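Local structure of lactate racemase (Thermoanaerobacterium thermosaccharolyticum, 2YJG) at residues I373-S378 and G396-I401; K54-L59 and A162-A167. The protein catalyses the interconversion of the D- and L-isomers of lactate, using a nickel pincer cofactor derived from nicotinic acid mononucleotide. All coordinates share one frame; numbering follows the deposited sequence.

How the contacts relate
Contact 2 (K54-L59 with A162-A167) comes first along the chain and closes before contact 1 (I373-S378 with G396-I401) opens. Each sets a helix against a strand that runs parallel to both its neighbours in its sheet, but the sheets differ. Contact 2 pairs helix 56-59 with strand 164-170 of the mixed sheet, in the N-terminal lactate racemase domain. Contact 1 pairs helix 395-405 with strand 371-375 of the parallel sheet, in the C-terminal domain. Their centres lie 51 Å apart, on opposite sides of the chain's centre, and their nearest atoms are about 33 Å apart. The two helix-on-sheet layers are therefore separate, and both lie away from the active-site, cofactor and magnesium sites.

Contact 1: I373-S378 and G396-I401; sequences IMVTDS and GEALKI
I373 meets A398 and I401 with two different branches. Its CG2 packs on the methyl of A398, with I373 CG2 to A398 CB at 3.6 Å. Its CD1 reaches further along the helix and touches I401, with I373 CD1 to I401 CG2 at 3.8 Å. I373 CD1 also lies 3.6 Å from A398 O, a plain van der Waals touch on a backbone carbonyl. The two isoleucine side chains cross at a slant. V375 adds a second contact to the alanine, V375 CG2 to A398 CB at 3.7 Å. The single methyl of A398 thus receives one methyl from each of two strand residues. The side-chain pairs are all apolar.

The torsions set these branches. In I373, CG1 stands anti to the carbonyl carbon (chi1 -65°) and carries CD1 toward I401, while CG2 is left for the alanine. An alanine in place of I373 would lose both branches, and is likely to leave I401 CG2 and one side of the A398 methyl without their apolar partner.

The short axes of strand 373-375 and helix 396-401 run nearly antiparallel, at 170°, and approach to 8.8 Å. This is the usual arrangement of a helix covering a parallel alpha/beta sheet. The small A398 faces I373. Backbone hydrogen bonds tie I373 to I313 and I315 of strand 311-316, and M374 to T390 and A392 of strand 390-392. A392 also touches I373, V375 and A398. M374 points away from helix 395-405 and packs on helix 293-305, so strand 371-375 lies between two helices, one on each face of the sheet.

Contact 2: K54-L59 and A162-A167; sequences KRLQDL and ADLLVA
L56 and L164 both hold CG anti to the backbone N, with chi1 at 179° and -180°. In L56, this extension brings the end of the side chain nearer the strand than its CB direction alone suggests. Its CD1 then meets two strand residues. L56 CD1 lies 3.8 Å from L164 CD2 and 3.7 Å from V166 CG2. In both pairs the side chains cross obliquely. V166 has CG1 anti to the backbone N and CG2 anti to the carbonyl carbon, and CG2 is the methyl used here.

L164 CD2 also meets the following part of the helix. L164 CD2 is 3.9 Å from L59 O and 4.2 Å from L59 CB. It therefore touches L56 by a methyl and L59 by the backbone carbonyl and the first side-chain carbon. L59 O has a polar partner too, a weak hydrogen bond from K63 NZ.

This is the packing of a short helix on a strand of the mixed sheet, a helix-on-sheet layer of an alpha/beta domain. L164 and V166 are alternate residues, so they point to the same side, toward the helix. Strand 164-170 lies inside the sheet, between strands 66-71 and 233-241. Backbone hydrogen bonds join V67 to L164 and V166, and A234 to L165.

R55 is the N-cap of the helix, and R55 O accepts the backbone N of L59 at 3.0 Å. The amide NE2 of Q57 lies 3.4 Å above the centre of the R55 guanidinium. R55 also forms a salt bridge with E89 of helix 79-91, and E89 OE2 is hydrogen-bonded to Q57 N. L56 packs on L86 and I90 of that helix, and both L56 and L59 touch F235 of strand 233-241.

Contact 1: I373-S378 and G396-I401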
loop_
_atom_site.group_PDB
_atom_site.type_symbol
_atom_site.label_atom_id
_atom_site.label_comp_id
_atom_site.label_asym_id
_atom_site.label_seq_id
_atom_site.Cartn_x
_atom_site.Cartn_y
_atom_site.Cartn_z
ATOM N N ILE A 373 -7.068 -41.708 -12.922
ATOM C CA ILE A 373 -8.484 -41.368 -13.021
ATOM C C ILE A 373 -8.701 -40.106 -12.238
ATOM O O ILE A 373 -8.331 -40.027 -11.059
ATOM C CB ILE A 373 -9.441 -42.491 -12.469
ATOM C CG1 ILE A 373 -9.330 -43.732 -13.325
ATOM C CG2 ILE A 373 -10.921 -41.994 -12.425
ATOM C CD1 ILE A 373 -9.721 -44.979 -12.662
ATOM N N MET A 374 -9.274 -39.089 -12.870
ATOM C CA MET A 374 -9.525 -37.864 -12.133
ATOM C C MET A 374 -11.046 -37.677 -11.851
ATOM O O MET A 374 -11.870 -37.666 -12.752
ATOM C CB MET A 374 -8.966 -36.630 -12.847
ATOM C CG MET A 374 -7.467 -36.577 -13.047
ATOM S SD MET A 374 -6.914 -34.959 -13.626
ATOM C CE MET A 374 -6.970 -34.051 -12.157
ATOM N N VAL A 375 -11.382 -37.535 -10.584
ATOM C CA VAL A 375 -12.680 -37.028 -10.131
ATOM C C VAL A 375 -12.548 -35.530 -10.054
ATOM O O VAL A 375 -11.819 -34.988 -9.230
ATOM C CB VAL A 375 -13.092 -37.655 -8.718
ATOM C CG1 VAL A 375 -14.376 -37.029 -8.111
ATOM C CG2 VAL A 375 -13.217 -39.219 -8.829
ATOM N N THR A 376 -13.324 -34.847 -10.910
ATOM C CA THR A 376 -13.140 -33.463 -11.187
ATOM C C THR A 376 -14.434 -32.884 -11.751
ATOM O O THR A 376 -15.282 -33.620 -12.151
ATOM C CB THR A 376 -11.969 -33.294 -12.172
ATOM O OG1 THR A 376 -11.583 -31.945 -12.163
ATOM C CG2 THR A 376 -12.322 -33.729 -13.582
ATOM N N ASP A 377 -14.539 -31.567 -11.719
ATOM C CA ASP A 377 -15.643 -30.792 -12.280
ATOM C C ASP A 377 -15.854 -31.191 -13.703
ATOM O O ASP A 377 -14.872 -31.362 -14.421
ATOM C CB ASP A 377 -15.262 -29.312 -12.187
ATOM C CG ASP A 377 -16.406 -28.379 -12.441
ATOM O OD1 ASP A 377 -16.886 -28.299 -13.625
ATOM O OD2 ASP A 377 -16.774 -27.676 -11.455
ATOM N N SER A 378 -17.124 -31.296 -14.130
ATOM C CA SER A 378 -17.454 -31.775 -15.474
ATOM C C SER A 378 -16.889 -30.921 -16.586
ATOM O O SER A 378 -16.688 -31.454 -17.689
ATOM C CB SER A 378 -18.966 -31.922 -15.686
ATOM O OG SER A 378 -19.583 -30.648 -15.646
ATOM N N GLY A 396 -17.125 -43.337 -6.383
ATOM C CA GLY A 396 -17.731 -44.624 -6.754
ATOM C C GLY A 396 -17.502 -45.055 -8.186
ATOM O O GLY A 396 -17.018 -46.147 -8.420
ATOM N N GLU A 397 -17.761 -44.151 -9.135
ATOM C CA GLU A 397 -17.490 -44.432 -10.516
ATOM C C GLU A 397 -15.999 -44.614 -10.762
ATOM O O GLU A 397 -15.619 -45.464 -11.514
ATOM C CB GLU A 397 -17.990 -43.310 -11.395
ATOM C CG GLU A 397 -17.798 -43.602 -12.848
ATOM C CD GLU A 397 -18.362 -42.523 -13.779
ATOM O OE1 GLU A 397 -18.084 -41.327 -13.584
ATOM O OE2 GLU A 397 -19.077 -42.887 -14.741
ATOM N N ALA A 398 -15.164 -43.811 -10.105
ATOM C CA ALA A 398 -13.736 -43.904 -10.306
ATOM C C ALA A 398 -13.279 -45.310 -9.904
ATOM O O ALA A 398 -12.521 -45.991 -10.642
ATOM C CB ALA A 398 -13.003 -42.796 -9.542
ATOM N N LEU A 399 -13.778 -45.774 -8.766
ATOM C CA LEU A 399 -13.412 -47.124 -8.278
ATOM C C LEU A 399 -13.879 -48.231 -9.210
ATOM O O LEU A 399 -13.136 -49.190 -9.442
ATOM C CB LEU A 399 -13.926 -47.354 -6.858
ATOM C CG LEU A 399 -13.342 -48.563 -6.129
ATOM C CD1 LEU A 399 -11.781 -48.520 -6.144
ATOM C CD2 LEU A 399 -13.859 -48.588 -4.678
ATOM N N LYS A 400 -15.095 -48.106 -9.747
ATOM C CA LYS A 400 -15.594 -49.100 -10.739
ATOM C C LYS A 400 -14.680 -49.142 -11.984
ATOM O O LYS A 400 -14.366 -50.231 -12.523
ATOM C CB LYS A 400 -17.051 -48.829 -11.139
ATOM C CG LYS A 400 -17.439 -49.164 -12.614
ATOM C CD LYS A 400 -17.175 -47.989 -13.633
ATOM C CE LYS A 400 -18.215 -47.911 -14.797
ATOM N NZ LYS A 400 -17.890 -48.707 -16.060
ATOM N N ILE A 401 -14.218 -47.965 -12.427
ATOM C CA ILE A 401 -13.349 -47.925 -13.623
ATOM C C ILE A 401 -12.030 -48.634 -13.257
ATOM O O ILE A 401 -11.600 -49.522 -13.969
ATOM C CB ILE A 401 -13.109 -46.480 -14.170
ATOM C CG1 ILE A 401 -14.402 -45.815 -14.712
ATOM C CG2 ILE A 401 -12.106 -46.473 -15.286
ATOM C CD1 ILE A 401 -14.945 -46.461 -16.067
#

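Contact 2: K54-L59 and A162-A167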
loop_
_atom_site.group_PDB
_atom_site.type_symbol
_atom_site.label_atom_id
_atom_site.label_comp_id
_atom_site.label_asym_id
_atom_site.label_seq_id
_atom_site.Cartn_x
_atom_site.Cartn_y
_atom_site.Cartn_z
ATOM N N LYS A 54 25.063 -16.581 14.983
ATOM C CA LYS A 54 24.708 -15.605 15.972
ATOM C C LYS A 54 23.246 -15.195 15.763
ATOM O O LYS A 54 22.662 -15.417 14.672
ATOM C CB LYS A 54 25.604 -14.353 15.827
ATOM C CG LYS A 54 27.124 -14.611 16.001
ATOM C CD LYS A 54 27.968 -13.294 15.893
ATOM C CE LYS A 54 27.706 -12.524 14.583
ATOM N NZ LYS A 54 28.548 -11.303 14.370
ATOM N N ARG A 55 22.665 -14.596 16.796
ATOM C CA ARG A 55 21.370 -13.942 16.636
ATOM C C ARG A 55 21.397 -12.873 15.576
ATOM O O ARG A 55 22.413 -12.222 15.337
ATOM C CB ARG A 55 20.901 -13.344 17.959
ATOM C CG ARG A 55 20.164 -14.327 18.793
ATOM C CD ARG A 55 19.747 -13.749 20.036
ATOM N NE ARG A 55 18.640 -12.819 19.918
ATOM C CZ ARG A 55 18.053 -12.227 20.945
ATOM N NH1 ARG A 55 18.473 -12.475 22.190
ATOM N NH2 ARG A 55 17.049 -11.382 20.747
ATOM N N LEU A 56 20.246 -12.689 14.945
ATOM C CA LEU A 56 20.088 -11.677 13.920
ATOM C C LEU A 56 20.409 -10.295 14.491
ATOM O O LEU A 56 21.035 -9.520 13.821
ATOM C CB LEU A 56 18.682 -11.755 13.294
ATOM C CG LEU A 56 18.341 -10.715 12.202
ATOM C CD1 LEU A 56 19.356 -10.661 11.086
ATOM C CD2 LEU A 56 16.933 -10.987 11.724
ATOM N N GLN A 57 20.026 -9.995 15.729
ATOM C CA GLN A 57 20.395 -8.689 16.329
ATOM C C GLN A 57 21.895 -8.410 16.256
ATOM O O GLN A 57 22.313 -7.287 16.031
ATOM C CB GLN A 57 19.902 -8.576 17.765
ATOM C CG GLN A 57 20.536 -9.520 18.774
ATOM C CD GLN A 57 20.156 -9.149 20.211
ATOM O OE1 GLN A 57 19.496 -8.136 20.437
ATOM N NE2 GLN A 57 20.606 -9.953 21.193
ATOM N N ASP A 58 22.701 -9.432 16.504
ATOM C CA ASP A 58 24.163 -9.322 16.467
ATOM C C ASP A 58 24.700 -9.249 15.071
ATOM O O ASP A 58 25.592 -8.450 14.777
ATOM C CB ASP A 58 24.790 -10.476 17.242
ATOM C CG ASP A 58 24.507 -10.378 18.716
ATOM O OD1 ASP A 58 24.393 -9.248 19.215
ATOM O OD2 ASP A 58 24.388 -11.440 19.385
ATOM N N LEU A 59 24.133 -10.043 14.169
ATOM C CA LEU A 59 24.521 -9.938 12.780
ATOM C C LEU A 59 24.232 -8.586 12.124
ATOM O O LEU A 59 24.964 -8.157 11.206
ATOM C CB LEU A 59 23.777 -11.009 11.964
ATOM C CG LEU A 59 24.169 -12.457 12.182
ATOM C CD1 LEU A 59 23.271 -13.378 11.291
ATOM C CD2 LEU A 59 25.660 -12.741 11.885
ATOM N N ALA A 162 23.408 -5.599 -0.614
ATOM C CA ALA A 162 23.165 -5.656 0.801
ATOM C C ALA A 162 24.402 -5.940 1.641
ATOM O O ALA A 162 25.235 -6.769 1.290
ATOM C CB ALA A 162 22.104 -6.705 1.102
ATOM N N ASP A 163 24.509 -5.202 2.739
ATOM C CA ASP A 163 25.440 -5.486 3.854
ATOM C C ASP A 163 25.122 -6.751 4.580
ATOM O O ASP A 163 26.008 -7.476 5.073
ATOM C CB ASP A 163 25.252 -4.408 4.928
ATOM C CG ASP A 163 26.220 -3.352 4.823
ATOM O OD1 ASP A 163 27.027 -3.392 3.845
ATOM O OD2 ASP A 163 26.194 -2.472 5.708
ATOM N N LEU A 164 23.828 -7.006 4.717
ATOM C CA LEU A 164 23.376 -8.253 5.288
ATOM C C LEU A 164 22.160 -8.662 4.504
ATOM O O LEU A 164 21.242 -7.838 4.256
ATOM C CB LEU A 164 23.060 -8.075 6.756
ATOM C CG LEU A 164 22.568 -9.267 7.550
ATOM C CD1 LEU A 164 23.702 -10.239 7.736
ATOM C CD2 LEU A 164 21.892 -8.837 8.894
ATOM N N LEU A 165 22.151 -9.910 4.062
ATOM C CA LEU A 165 21.012 -10.481 3.402
ATOM C C LEU A 165 20.373 -11.558 4.254
ATOM O O LEU A 165 21.042 -12.511 4.685
ATOM C CB LEU A 165 21.431 -11.061 2.061
ATOM C CG LEU A 165 20.306 -11.605 1.154
ATOM C CD1 LEU A 165 19.224 -10.482 0.784
ATOM C CD2 LEU A 165 20.861 -12.256 -0.088
ATOM N N VAL A 166 19.062 -11.401 4.457
ATOM C CA VAL A 166 18.248 -12.261 5.286
ATOM C C VAL A 166 17.066 -12.783 4.439
ATOM O O VAL A 166 16.636 -12.111 3.496
ATOM C CB VAL A 166 17.715 -11.438 6.510
ATOM C CG1 VAL A 166 16.710 -12.184 7.283
ATOM C CG2 VAL A 166 18.847 -11.098 7.415
ATOM N N ALA A 167 16.469 -13.892 4.842
ATOM C CA ALA A 167 15.195 -14.335 4.198
ATOM C C ALA A 167 14.257 -14.965 5.190
ATOM O O ALA A 167 14.704 -15.590 6.177
ATOM C CB ALA A 167 15.474 -15.353 3.122
#